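Side-chain contacts in Bse634I restriction endonuclease (Geobacillus stearothermophilus, PDB 1KNV), which probably cuts double-stranded DNA at a specific recognition sequence, as a restriction endonuclease that uses bound divalent metal ions: residues 22-27 against 64-69; 81-86 against 281-286; 140-145 against 217-222; 199-204 against 242-247; 273-278 against 288-293. All blocks are in the same frame, centred on the assembly; numbering follows the deposited sequence. Where two conformers were deposited one is given.

Contact 1: residues 22-27 against 64-69; sequences IRIKPF and AIPTSG
Ile-24 reaches across to Pro-66, and Ile-22 to Ala-64, in a sparse apolar contact between the end of strand 19-24 and the loop running into helix 68-93. Start at CB of Ile-24, which touches nothing in 64-69. Its CG2 methyl, anti to the backbone N, stays back from the loop as well. The other branch does the work: CG1 lies anti to the carbonyl carbon (chi1 -61°) and is 4.2 Å from Pro-66 CG. One bond further on, the extended chain (chi2 177°) brings CD1 to 4.1 Å from Pro-66 CB, so the last two carbons of the isoleucine lie aslant beside the pyrrolidine ring. Two residues earlier, on the same side of the strand, Ile-22 meets the loop with its CG1 rather than its tip: this carbon is 4.0 Å from the carbonyl O of Ala-64 and 4.3 Å from Ala-64 CB. Nothing polar joins the segments, and the contact is a surface one, with no buried residue. Strand 19-24 forms a small antiparallel sheet with strand 11-16. Ile-24 also rests on Phe-71 and Thr-74 of helix 68-93, while Pro-66 touches Phe-71 and Val-58 of helix 43-60, so the strand, the loop and both helices meet in this patch.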
# COMPACT_ATOMS: atom_id res chain seq x y z
N ILE B 22 -45.27 5.65 34.63
CA ILE B 22 -44.38 4.84 35.45
C ILE B 22 -43.05 4.55 34.76
O ILE B 22 -43.02 4.13 33.60
CB ILE B 22 -45.04 3.49 35.82
CG1 ILE B 22 -46.48 3.72 36.29
CG2 ILE B 22 -44.21 2.78 36.88
CD1 ILE B 22 -46.63 4.66 37.49
N ARG B 23 -41.95 4.79 35.47
CA ARG B 23 -40.62 4.54 34.92
C ARG B 23 -39.86 3.56 35.81
O ARG B 23 -39.93 3.65 37.03
CB ARG B 23 -39.81 5.83 34.82
CG ARG B 23 -39.43 6.41 36.18
CD ARG B 23 -38.24 7.35 36.11
NE ARG B 23 -38.61 8.75 36.27
CZ ARG B 23 -39.02 9.54 35.28
NH1 ARG B 23 -39.12 9.07 34.04
NH2 ARG B 23 -39.33 10.81 35.53
N ILE B 24 -39.14 2.63 35.20
CA ILE B 24 -38.36 1.68 35.99
C ILE B 24 -37.04 2.35 36.38
O ILE B 24 -36.51 3.17 35.63
CB ILE B 24 -38.04 0.41 35.20
CG1 ILE B 24 -39.34 -0.28 34.80
CG2 ILE B 24 -37.15 -0.51 36.03
CD1 ILE B 24 -39.14 -1.51 33.95
N LYS B 25 -36.53 2.02 37.56
CA LYS B 25 -35.27 2.58 38.03
C LYS B 25 -34.31 1.40 38.13
O LYS B 25 -34.16 0.80 39.20
CB LYS B 25 -35.47 3.24 39.40
CG LYS B 25 -36.56 4.30 39.42
CD LYS B 25 -36.30 5.38 38.39
CE LYS B 25 -35.05 6.17 38.74
NZ LYS B 25 -35.19 6.77 40.09
N PRO B 26 -33.66 1.05 37.01
CA PRO B 26 -32.71 -0.07 36.93
C PRO B 26 -31.63 -0.12 37.99
O PRO B 26 -31.33 -1.19 38.51
CB PRO B 26 -32.14 0.05 35.52
CG PRO B 26 -32.25 1.52 35.24
CD PRO B 26 -33.61 1.85 35.78
N PHE B 27 -31.07 1.03 38.31
CA PHE B 27 -29.99 1.08 39.29
C PHE B 27 -30.45 0.82 40.71
O PHE B 27 -29.72 0.22 41.50
CB PHE B 27 -29.28 2.43 39.16
CG PHE B 27 -28.76 2.69 37.78
CD1 PHE B 27 -29.01 3.90 37.14
CD2 PHE B 27 -28.03 1.71 37.10
CE1 PHE B 27 -28.54 4.13 35.84
CE2 PHE B 27 -27.57 1.93 35.80
CZ PHE B 27 -27.82 3.14 35.17
N ALA B 64 -49.63 0.73 37.00
CA ALA B 64 -49.77 0.31 35.61
C ALA B 64 -48.52 -0.50 35.30
O ALA B 64 -47.43 -0.13 35.73
CB ALA B 64 -49.86 1.53 34.70
N ILE B 65 -48.66 -1.59 34.57
CA ILE B 65 -47.51 -2.43 34.26
C ILE B 65 -46.71 -1.96 33.05
O ILE B 65 -47.27 -1.72 31.97
CB ILE B 65 -47.97 -3.88 34.04
CG1 ILE B 65 -48.75 -4.36 35.26
CG2 ILE B 65 -46.76 -4.77 33.79
CD1 ILE B 65 -49.45 -5.69 35.06
N PRO B 66 -45.38 -1.82 33.21
CA PRO B 66 -44.47 -1.39 32.14
C PRO B 66 -44.49 -2.36 30.96
O PRO B 66 -44.54 -3.57 31.15
CB PRO B 66 -43.12 -1.34 32.83
CG PRO B 66 -43.47 -0.96 34.22
CD PRO B 66 -44.65 -1.86 34.49
N THR B 67 -44.45 -1.82 29.74
CA THR B 67 -44.48 -2.64 28.53
C THR B 67 -43.26 -3.53 28.39
O THR B 67 -42.25 -3.34 29.08
CB THR B 67 -44.57 -1.75 27.28
OG1 THR B 67 -43.32 -1.10 27.06
CG2 THR B 67 -45.64 -0.69 27.48
N SER B 68 -43.35 -4.51 27.50
CA SER B 68 -42.23 -5.41 27.27
C SER B 68 -41.04 -4.56 26.90
O SER B 68 -39.91 -4.84 27.31
CB SER B 68 -42.55 -6.38 26.13
OG SER B 68 -43.50 -7.34 26.54
N GLY B 69 -41.30 -3.51 26.13
CA GLY B 69 -40.24 -2.61 25.71
C GLY B 69 -39.45 -2.03 26.88
O GLY B 69 -38.23 -2.18 26.94

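Contact 2: residues 81-86 against 281-286; sequences VMIAIQ and EDIDKM
The packed pair formed by helices 68-93 and 281-291 meets here through Ile-83 and Gln-86 on one side and Ile-283 and Asp-284 on the other. Over these short segments the axes come within 10.4 Å and cross at -57°. Ile-283 points into the other helix between the two partners: its CD1 meets Ile-83 CD1 at 3.7 Å, and its CG2 lies 3.6 Å from Gln-86 CG. That CG is put there by the first torsion, anti to the backbone N (chi1 -168°); the bend at chi2 then turns the amide toward Asp-284. Both helices are part of the alpha/beta core of this PDDEXK-clan nuclease, and the Ile-83 side chain is about 4 Å from that of Leu-197, a calcium-binding position of this protein, with no ion bound to this chain. Beyond the apolar centre, the Gln-86 and Asp-284 side chains cross at about a right angle, with amide and carboxylate planes 20° apart. An alanine in place of Gln-86 would probably open a gap over Ile-283 CG2 and leave the carboxylate without its amide neighbour. Water 1 lies between the helices, 3.0 Å from Gln-86 O and 2.9 Å from Asp-284 OD1; other acceptors compete for its protons. Asp-284 OD2 forms a salt bridge with Lys-93.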
# COMPACT_ATOMS: atom_id res chain seq x y z
N VAL B 81 -24.38 -3.03 33.26
CA VAL B 81 -23.81 -2.88 34.59
C VAL B 81 -23.09 -4.17 34.98
O VAL B 81 -22.00 -4.12 35.56
CB VAL B 81 -24.90 -2.57 35.65
CG1 VAL B 81 -24.28 -2.56 37.04
CG2 VAL B 81 -25.53 -1.22 35.36
N MET B 82 -23.69 -5.31 34.66
CA MET B 82 -23.09 -6.61 34.97
C MET B 82 -21.73 -6.80 34.30
O MET B 82 -20.76 -7.23 34.94
CB MET B 82 -24.04 -7.73 34.56
CG MET B 82 -25.25 -7.82 35.47
SD MET B 82 -26.46 -9.03 34.95
CE MET B 82 -27.72 -8.77 36.23
N ILE B 83 -21.68 -6.48 33.01
CA ILE B 83 -20.45 -6.57 32.24
C ILE B 83 -19.40 -5.66 32.89
O ILE B 83 -18.28 -6.10 33.19
CB ILE B 83 -20.70 -6.13 30.78
CG1 ILE B 83 -21.47 -7.22 30.04
CG2 ILE B 83 -19.38 -5.88 30.06
CD1 ILE B 83 -20.74 -8.55 30.02
N ALA B 84 -19.76 -4.40 33.10
CA ALA B 84 -18.85 -3.43 33.70
C ALA B 84 -18.30 -3.87 35.05
O ALA B 84 -17.10 -3.77 35.29
CB ALA B 84 -19.55 -2.08 33.83
N ILE B 85 -19.17 -4.34 35.94
CA ILE B 85 -18.74 -4.78 37.27
C ILE B 85 -17.81 -5.99 37.20
O ILE B 85 -16.77 -6.03 37.86
CB ILE B 85 -19.97 -5.14 38.16
CG1 ILE B 85 -20.82 -3.90 38.39
CG2 ILE B 85 -19.51 -5.73 39.49
CD1 ILE B 85 -20.09 -2.78 39.07
N GLN B 86 -18.20 -6.97 36.40
CA GLN B 86 -17.40 -8.17 36.27
C GLN B 86 -16.02 -7.78 35.77
O GLN B 86 -15.01 -8.19 36.33
CB GLN B 86 -18.07 -9.16 35.32
CG GLN B 86 -17.46 -10.57 35.33
CD GLN B 86 -17.65 -11.33 36.64
OE1 GLN B 86 -17.03 -12.37 36.86
NE2 GLN B 86 -18.51 -10.82 37.52
N GLU B 281 -18.79 -16.40 34.69
CA GLU B 281 -17.46 -16.96 34.51
C GLU B 281 -17.09 -16.86 33.03
O GLU B 281 -15.91 -16.75 32.70
CB GLU B 281 -17.43 -18.42 34.96
CG GLU B 281 -16.10 -19.09 34.69
CD GLU B 281 -16.03 -20.49 35.26
OE1 GLU B 281 -17.02 -21.23 35.12
OE2 GLU B 281 -14.98 -20.85 35.83
N ASP B 282 -18.09 -16.91 32.15
CA ASP B 282 -17.84 -16.82 30.71
C ASP B 282 -17.25 -15.46 30.33
O ASP B 282 -16.62 -15.33 29.27
CB ASP B 282 -19.12 -17.04 29.89
CG ASP B 282 -19.59 -18.48 29.92
OD1 ASP B 282 -18.76 -19.39 30.14
OD2 ASP B 282 -20.81 -18.69 29.70
N ILE B 283 -17.48 -14.47 31.18
CA ILE B 283 -16.97 -13.12 30.95
C ILE B 283 -15.47 -13.15 31.23
O ILE B 283 -14.68 -12.60 30.46
CB ILE B 283 -17.64 -12.10 31.90
CG1 ILE B 283 -19.14 -12.02 31.61
CG2 ILE B 283 -16.98 -10.74 31.75
CD1 ILE B 283 -19.91 -11.11 32.57
N ASP B 284 -15.09 -13.78 32.34
CA ASP B 284 -13.68 -13.90 32.72
C ASP B 284 -12.91 -14.70 31.67
O ASP B 284 -11.78 -14.36 31.32
CB ASP B 284 -13.53 -14.63 34.06
CG ASP B 284 -14.09 -13.86 35.23
OD1 ASP B 284 -14.39 -12.66 35.08
OD2 ASP B 284 -14.22 -14.48 36.31
N LYS B 285 -13.52 -15.79 31.19
CA LYS B 285 -12.89 -16.63 30.18
C LYS B 285 -12.65 -15.84 28.89
O LYS B 285 -11.59 -15.95 28.27
CB LYS B 285 -13.75 -17.86 29.89
CG LYS B 285 -13.87 -18.85 31.06
CD LYS B 285 -14.69 -20.06 30.63
CE LYS B 285 -14.81 -21.11 31.72
NZ LYS B 285 -15.66 -22.24 31.27
N MET B 286 -13.63 -15.04 28.49
CA MET B 286 -13.50 -14.22 27.30
C MET B 286 -12.34 -13.25 27.45
O MET B 286 -11.51 -13.13 26.56
CB MET B 286 -14.78 -13.42 27.06
CG MET B 286 -14.59 -12.30 26.06
SD MET B 286 -16.08 -11.40 25.79
CE MET B 286 -16.20 -10.44 27.26
O HOH W 1 -14.41 -10.90 37.35

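Contact 3: residues 140-145 against 217-222; sequences LITSNP and KSLFAH
Leu-219, on helix 203-227, turns its two methyls to Leu-140 and Thr-142, one to each, in the irregular segment that leads into strand 147-151 of the central sheet. Within 217-222 this one forked side chain makes the contact, its CG anti to the backbone N (chi1 -176°) so that the fork faces the loop; Ile-215 and Leu-216 of the same helix touch Thr-142 and Pro-145. The closer half is leucine on leucine: CD1 of Leu-219 lies 3.8 Å from CD2 of Leu-140, the two chains crossing at about a right angle, with Leu-140 CD1 4.3 Å from the same methyl. This end is closed in by helix 118-131, since Leu-124 touches Leu-219 and Leu-131 touches Leu-140. The other half is looser. Thr-142 gives one methyl, CG2, which is 4.0 Å from Leu-219 CD2, and both loop residues are partly exposed whereas the helix leucine is buried. Little surface is shared overall, about 102 Å² from both sides together. Away from the loop, Ala-221 on the same helix packs on Val-261 of the second subunit, and His-222 meets Trp-228 of the third edge-to-face. The polar branch of the threonine plays no part in the leucine packing: Thr-142 OG1 stays 5.3 Å from Leu-219 CD2 and is hydrogen-bonded to Arg-113 NH1.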
# COMPACT_ATOMS: atom_id res chain seq x y z
N LEU B 140 -15.99 9.72 7.31
CA LEU B 140 -15.45 8.73 8.23
C LEU B 140 -16.46 8.65 9.36
O LEU B 140 -16.60 9.61 10.11
CB LEU B 140 -14.08 9.14 8.80
CG LEU B 140 -13.52 8.15 9.83
CD1 LEU B 140 -13.28 6.80 9.15
CD2 LEU B 140 -12.24 8.66 10.44
N ILE B 141 -17.16 7.53 9.45
CA ILE B 141 -18.17 7.34 10.48
C ILE B 141 -17.78 6.16 11.34
O ILE B 141 -17.76 5.03 10.87
CB ILE B 141 -19.55 7.05 9.85
CG1 ILE B 141 -19.97 8.22 8.96
CG2 ILE B 141 -20.60 6.81 10.94
CD1 ILE B 141 -21.27 8.00 8.24
N THR B 142 -17.47 6.42 12.60
CA THR B 142 -17.08 5.35 13.51
C THR B 142 -18.13 5.16 14.59
O THR B 142 -19.01 6.00 14.77
CB THR B 142 -15.70 5.67 14.16
OG1 THR B 142 -15.78 6.92 14.85
CG2 THR B 142 -14.61 5.76 13.09
N SER B 143 -18.05 4.05 15.31
CA SER B 143 -18.99 3.75 16.39
C SER B 143 -18.20 3.30 17.61
O SER B 143 -16.97 3.22 17.56
CB SER B 143 -19.97 2.65 15.96
OG SER B 143 -19.27 1.48 15.59
N ASN B 144 -18.91 3.02 18.70
CA ASN B 144 -18.28 2.59 19.94
C ASN B 144 -18.40 1.12 20.25
O ASN B 144 -19.50 0.57 20.26
CB ASN B 144 -18.91 3.31 21.13
CG ASN B 144 -18.38 4.69 21.32
OD1 ASN B 144 -17.74 5.25 20.44
ND2 ASN B 144 -18.66 5.26 22.48
N PRO B 145 -17.27 0.45 20.50
CA PRO B 145 -17.35 -0.97 20.84
C PRO B 145 -17.94 -0.90 22.25
O PRO B 145 -17.75 0.10 22.95
CB PRO B 145 -15.89 -1.41 20.83
CG PRO B 145 -15.17 -0.20 21.22
CD PRO B 145 -15.87 0.88 20.42
N LYS B 217 -11.01 -1.70 12.86
CA LYS B 217 -9.72 -2.24 12.46
C LYS B 217 -9.07 -1.44 11.33
O LYS B 217 -7.86 -1.24 11.32
CB LYS B 217 -9.84 -3.71 12.05
CG LYS B 217 -9.96 -4.67 13.21
CD LYS B 217 -9.78 -6.09 12.71
CE LYS B 217 -9.62 -7.03 13.86
NZ LYS B 217 -9.14 -8.35 13.39
N SER B 218 -9.86 -0.99 10.37
CA SER B 218 -9.29 -0.22 9.28
C SER B 218 -8.80 1.13 9.82
O SER B 218 -7.78 1.66 9.37
CB SER B 218 -10.31 -0.03 8.16
OG SER B 218 -11.45 0.69 8.59
N LEU B 219 -9.53 1.68 10.79
CA LEU B 219 -9.15 2.96 11.39
C LEU B 219 -7.78 2.81 12.04
O LEU B 219 -6.91 3.68 11.90
CB LEU B 219 -10.17 3.37 12.46
CG LEU B 219 -9.98 4.74 13.12
CD1 LEU B 219 -10.34 5.84 12.12
CD2 LEU B 219 -10.87 4.86 14.35
N PHE B 220 -7.59 1.69 12.74
CA PHE B 220 -6.33 1.40 13.42
C PHE B 220 -5.23 1.16 12.40
O PHE B 220 -4.09 1.57 12.59
CB PHE B 220 -6.49 0.16 14.31
CG PHE B 220 -5.39 -0.02 15.32
CD1 PHE B 220 -5.40 0.71 16.51
CD2 PHE B 220 -4.36 -0.93 15.11
CE1 PHE B 220 -4.39 0.53 17.47
CE2 PHE B 220 -3.35 -1.12 16.05
CZ PHE B 220 -3.37 -0.39 17.24
N ALA B 221 -5.57 0.50 11.29
CA ALA B 221 -4.61 0.20 10.24
C ALA B 221 -4.13 1.54 9.64
O ALA B 221 -2.97 1.69 9.26
CB ALA B 221 -5.26 -0.65 9.17
N HIS B 222 -5.04 2.51 9.56
CA HIS B 222 -4.69 3.82 9.04
C HIS B 222 -3.70 4.46 10.01
O HIS B 222 -2.69 5.02 9.60
CB HIS B 222 -5.94 4.71 8.91
CG HIS B 222 -5.63 6.12 8.52
ND1 HIS B 222 -5.35 7.11 9.44
CD2 HIS B 222 -5.51 6.70 7.30
CE1 HIS B 222 -5.07 8.24 8.80
NE2 HIS B 222 -5.16 8.01 7.50

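Contact 4: residues 199-204 against 242-247; sequences TSLRPD and EPVSKA
Leu-201 lays its CD1 methyl over the branched end of Val-244, 3.8 Å from CG1 and 4.0 Å from CG2, so a single methyl covers the fork of the valine. The leucine gets there through an extended chain (chi2 -175°), and the two side chains pass at a slant. Ile-274 of strand 273-276 touches both residues. Further out, Glu-242 uses its carbon chain rather than its charge: CG packs 3.9 Å from Ser-200 CB and 3.6 Å from the carbonyl O of Thr-199. Strands 191-198 and 235-240 are parallel neighbours in the central sheet, and these two segments are the loops that leave their C-terminal ends before turning into helices 203-227 and 246-251; the two loops run side by side here. Glu-242 bends at chi2 (-62°), and its OE2 accepts a 2.6 Å hydrogen bond from water 2, which also donates to Thr-199 O at 3.1 Å, a water bridge where no direct bond is made. On the far side of its own loop Arg-202 grips Asp-204 side-on: NE to OD1 at 2.8 Å, nearly in the guanidinium plane, and NH2 to OD2 at 3.0 Å, more tilted. Asp-204 in turn packs on Asp-204 of the second subunit, and Ser-200 OG is bonded to Arg-205.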
# COMPACT_ATOMS: atom_id res chain seq x y z
N THR B 199 -27.16 -9.29 21.96
CA THR B 199 -28.15 -10.13 22.62
C THR B 199 -28.18 -11.52 22.00
O THR B 199 -28.40 -12.52 22.68
CB THR B 199 -29.54 -9.50 22.50
OG1 THR B 199 -29.54 -8.24 23.19
CG2 THR B 199 -30.58 -10.40 23.12
N SER B 200 -27.95 -11.57 20.69
CA SER B 200 -27.93 -12.83 19.96
C SER B 200 -27.26 -12.55 18.64
O SER B 200 -26.96 -11.40 18.33
CB SER B 200 -29.35 -13.33 19.71
OG SER B 200 -30.07 -12.43 18.88
N LEU B 201 -27.02 -13.59 17.86
CA LEU B 201 -26.38 -13.42 16.56
C LEU B 201 -27.39 -13.40 15.42
O LEU B 201 -27.11 -13.85 14.30
CB LEU B 201 -25.31 -14.48 16.35
CG LEU B 201 -24.12 -14.31 17.31
CD1 LEU B 201 -23.01 -15.29 16.99
CD2 LEU B 201 -23.62 -12.87 17.21
N ARG B 202 -28.57 -12.87 15.72
CA ARG B 202 -29.62 -12.70 14.75
C ARG B 202 -28.94 -11.93 13.60
O ARG B 202 -28.14 -11.03 13.86
CB ARG B 202 -30.73 -11.86 15.38
CG ARG B 202 -32.02 -11.81 14.59
CD ARG B 202 -33.06 -11.04 15.38
NE ARG B 202 -32.70 -9.64 15.53
CZ ARG B 202 -33.43 -8.75 16.18
NH1 ARG B 202 -34.57 -9.13 16.75
NH2 ARG B 202 -33.04 -7.48 16.26
N PRO B 203 -29.27 -12.24 12.34
CA PRO B 203 -28.67 -11.58 11.17
C PRO B 203 -28.21 -10.14 11.33
O PRO B 203 -27.04 -9.83 11.12
CB PRO B 203 -29.75 -11.74 10.11
CG PRO B 203 -30.26 -13.10 10.41
CD PRO B 203 -30.42 -13.06 11.92
N ASP B 204 -29.13 -9.25 11.70
CA ASP B 204 -28.79 -7.85 11.86
C ASP B 204 -27.71 -7.62 12.91
O ASP B 204 -26.84 -6.77 12.74
CB ASP B 204 -30.04 -7.01 12.18
CG ASP B 204 -30.64 -7.32 13.55
OD1 ASP B 204 -30.70 -8.51 13.94
OD2 ASP B 204 -31.07 -6.35 14.24
N GLU B 242 -26.31 -15.64 23.63
CA GLU B 242 -26.87 -16.95 23.28
C GLU B 242 -25.73 -17.83 22.79
O GLU B 242 -24.69 -17.33 22.38
CB GLU B 242 -27.88 -16.81 22.14
CG GLU B 242 -29.13 -16.01 22.47
CD GLU B 242 -29.94 -16.63 23.58
OE1 GLU B 242 -30.20 -17.85 23.53
OE2 GLU B 242 -30.34 -15.90 24.51
N PRO B 243 -25.90 -19.16 22.84
CA PRO B 243 -24.84 -20.06 22.37
C PRO B 243 -24.53 -19.70 20.93
O PRO B 243 -25.39 -19.18 20.22
CB PRO B 243 -25.48 -21.44 22.50
CG PRO B 243 -26.38 -21.28 23.70
CD PRO B 243 -27.02 -19.93 23.43
N VAL B 244 -23.31 -19.97 20.48
CA VAL B 244 -22.93 -19.64 19.11
C VAL B 244 -22.93 -20.87 18.19
O VAL B 244 -22.21 -21.85 18.44
CB VAL B 244 -21.54 -18.93 19.06
CG1 VAL B 244 -21.16 -18.58 17.63
CG2 VAL B 244 -21.57 -17.67 19.90
N SER B 245 -23.74 -20.81 17.14
CA SER B 245 -23.83 -21.91 16.18
C SER B 245 -22.65 -21.89 15.22
O SER B 245 -22.00 -20.86 15.04
CB SER B 245 -25.13 -21.80 15.38
OG SER B 245 -25.14 -20.65 14.56
N LYS B 246 -22.37 -23.04 14.61
CA LYS B 246 -21.26 -23.16 13.67
C LYS B 246 -21.55 -22.27 12.47
O LYS B 246 -20.64 -21.69 11.88
CB LYS B 246 -21.11 -24.62 13.21
CG LYS B 246 -19.68 -25.05 12.88
CD LYS B 246 -19.41 -25.15 11.37
CE LYS B 246 -17.97 -25.64 11.09
NZ LYS B 246 -17.57 -25.60 9.64
N ALA B 247 -22.83 -22.14 12.11
CA ALA B 247 -23.21 -21.31 10.98
C ALA B 247 -22.78 -19.88 11.23
O ALA B 247 -22.19 -19.24 10.36
CB ALA B 247 -24.72 -21.37 10.76
O HOH W 2 -30.70 -13.31 24.62

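Contact 5: residues 273-278 against 288-293; sequences DIFSLT and DQIIKK
Gln-289 and Asp-273 make the polar link of this contact, and Phe-275 with Ile-290 the apolar one. In the hydrogen bond, Gln-289 NE2 donates to Asp-273 OD1 almost straight, at 170°, in the plane of the amide and on the anti lone pair of the oxygen. Its length of 2.5 Å is unusually short and should be read as approximate. The glutamine spans the gap because its chain is extended, with CG anti to the backbone N (chi1 -174°). The other carboxylate oxygen, Asp-273 OD2, takes the backbone N of Ile-274 at 2.7 Å from well out of the carboxylate plane, which helps fix the turn of the group. A valine in place of Asp-273 would probably leave the Gln-289 amide without its acceptor and set it free to turn. Among the looser contacts, Gln-289 OE1 lies 3.5 Å from Phe-275 CE1, at the ring's edge and near its plane, with ring and amide planes 59° apart. Ile-290 comes at a slant, CG1 being 4.0 Å from Phe-275 CE2. Ile-290 also reaches Ala-193 and Val-195 on strand 191-198. The last strand, 273-276, lies beside strand 235-240 at the border of the chain's mixed sheet, and the C-terminal helix 281-291 folds back to pack on that edge, within the PDDEXK-type fold.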
# COMPACT_ATOMS: atom_id res chain seq x y z
N ASP B 273 -12.76 -13.06 17.02
CA ASP B 273 -13.34 -14.23 17.64
C ASP B 273 -14.70 -13.85 18.20
O ASP B 273 -15.00 -12.67 18.40
CB ASP B 273 -12.43 -14.79 18.72
CG ASP B 273 -12.67 -16.28 18.98
OD1 ASP B 273 -11.85 -16.89 19.70
OD2 ASP B 273 -13.66 -16.85 18.47
N ILE B 274 -15.51 -14.87 18.44
CA ILE B 274 -16.85 -14.67 18.96
C ILE B 274 -16.99 -15.48 20.23
O ILE B 274 -16.54 -16.63 20.31
CB ILE B 274 -17.90 -15.10 17.90
CG1 ILE B 274 -19.31 -15.03 18.49
CG2 ILE B 274 -17.57 -16.48 17.36
CD1 ILE B 274 -19.75 -13.63 18.80
N PHE B 275 -17.58 -14.86 21.25
CA PHE B 275 -17.75 -15.50 22.54
C PHE B 275 -19.22 -15.69 22.86
O PHE B 275 -20.09 -15.02 22.30
CB PHE B 275 -17.09 -14.65 23.63
CG PHE B 275 -15.60 -14.50 23.46
CD1 PHE B 275 -14.73 -15.52 23.86
CD2 PHE B 275 -15.07 -13.35 22.88
CE1 PHE B 275 -13.36 -15.39 23.68
CE2 PHE B 275 -13.70 -13.21 22.71
CZ PHE B 275 -12.84 -14.23 23.11
N SER B 276 -19.49 -16.63 23.76
CA SER B 276 -20.85 -16.92 24.20
C SER B 276 -20.85 -16.66 25.70
O SER B 276 -20.11 -17.31 26.44
CB SER B 276 -21.20 -18.37 23.90
OG SER B 276 -22.55 -18.64 24.24
N LEU B 277 -21.65 -15.71 26.15
CA LEU B 277 -21.69 -15.40 27.56
C LEU B 277 -22.97 -15.91 28.22
O LEU B 277 -24.04 -15.35 28.03
CB LEU B 277 -21.57 -13.88 27.76
CG LEU B 277 -20.32 -13.24 27.17
CD1 LEU B 277 -20.44 -11.73 27.25
CD2 LEU B 277 -19.09 -13.71 27.91
N THR B 278 -22.84 -16.99 28.99
CA THR B 278 -24.00 -17.56 29.67
C THR B 278 -23.89 -17.28 31.15
O THR B 278 -24.85 -16.83 31.78
CB THR B 278 -24.08 -19.09 29.47
OG1 THR B 278 -24.11 -19.40 28.07
CG2 THR B 278 -25.34 -19.65 30.12
N ASP B 288 -9.87 -13.49 29.41
CA ASP B 288 -8.61 -14.21 29.49
C ASP B 288 -8.07 -14.43 28.09
O ASP B 288 -6.88 -14.24 27.86
CB ASP B 288 -8.78 -15.57 30.16
CG ASP B 288 -8.79 -15.48 31.68
OD1 ASP B 288 -8.23 -14.50 32.22
OD2 ASP B 288 -9.35 -16.39 32.32
N GLN B 289 -8.93 -14.82 27.16
CA GLN B 289 -8.49 -15.07 25.80
C GLN B 289 -8.09 -13.80 25.09
O GLN B 289 -7.23 -13.81 24.21
CB GLN B 289 -9.57 -15.76 24.98
CG GLN B 289 -9.04 -16.15 23.60
CD GLN B 289 -10.09 -16.74 22.68
OE1 GLN B 289 -10.82 -17.66 23.06
NE2 GLN B 289 -10.15 -16.23 21.45
N ILE B 290 -8.73 -12.70 25.48
CA ILE B 290 -8.45 -11.41 24.87
C ILE B 290 -7.15 -10.79 25.37
O ILE B 290 -6.34 -10.35 24.56
CB ILE B 290 -9.61 -10.44 25.12
CG1 ILE B 290 -10.84 -10.89 24.35
CG2 ILE B 290 -9.22 -9.04 24.71
CD1 ILE B 290 -12.02 -9.97 24.50
N ILE B 291 -6.94 -10.77 26.68
CA ILE B 291 -5.73 -10.16 27.23
C ILE B 291 -4.44 -10.93 26.88
O ILE B 291 -3.40 -10.32 26.60
CB ILE B 291 -5.83 -9.97 28.78
CG1 ILE B 291 -6.62 -8.70 29.12
CG2 ILE B 291 -4.44 -9.83 29.38
CD1 ILE B 291 -8.08 -8.80 28.88
N LYS B 292 -4.50 -12.25 26.90
CA LYS B 292 -3.32 -13.04 26.58
C LYS B 292 -3.60 -14.50 26.87
O LYS B 292 -4.34 -14.81 27.81
CB LYS B 292 -2.10 -12.56 27.38
N LYS B 293 -3.01 -15.39 26.08
CA LYS B 293 -3.21 -16.82 26.25
C LYS B 293 -4.70 -17.17 26.10
O LYS B 293 -5.46 -16.27 25.66
CB LYS B 293 -2.68 -17.27 27.62
OXT LYS B 293 -5.08 -18.32 26.39

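Overall arrangement
Contact 2 is the buried one of the five; contacts 1, 4 and 5 are at the surface and contact 3 is partly buried. Contacts 1 and 2 share helix 68-93 and touch where Phe-27 meets Val-81, tying the N-terminal hairpin region to the core. Contacts 2 and 5 share helix 281-291, with centres 10 Å apart, and Met-286 packs on Phe-275. Contact 4 joins contact 5 through Val-244 on Ile-274 and a probable hydrogen bond from Ser-276 OG to Glu-242 O. Contacts 3 and 4 use helix 203-227 and both reach the second subunit. Contacts 1 and 3 are purely apolar, contacts 2 and 4 add water, and contact 5 bonds directly.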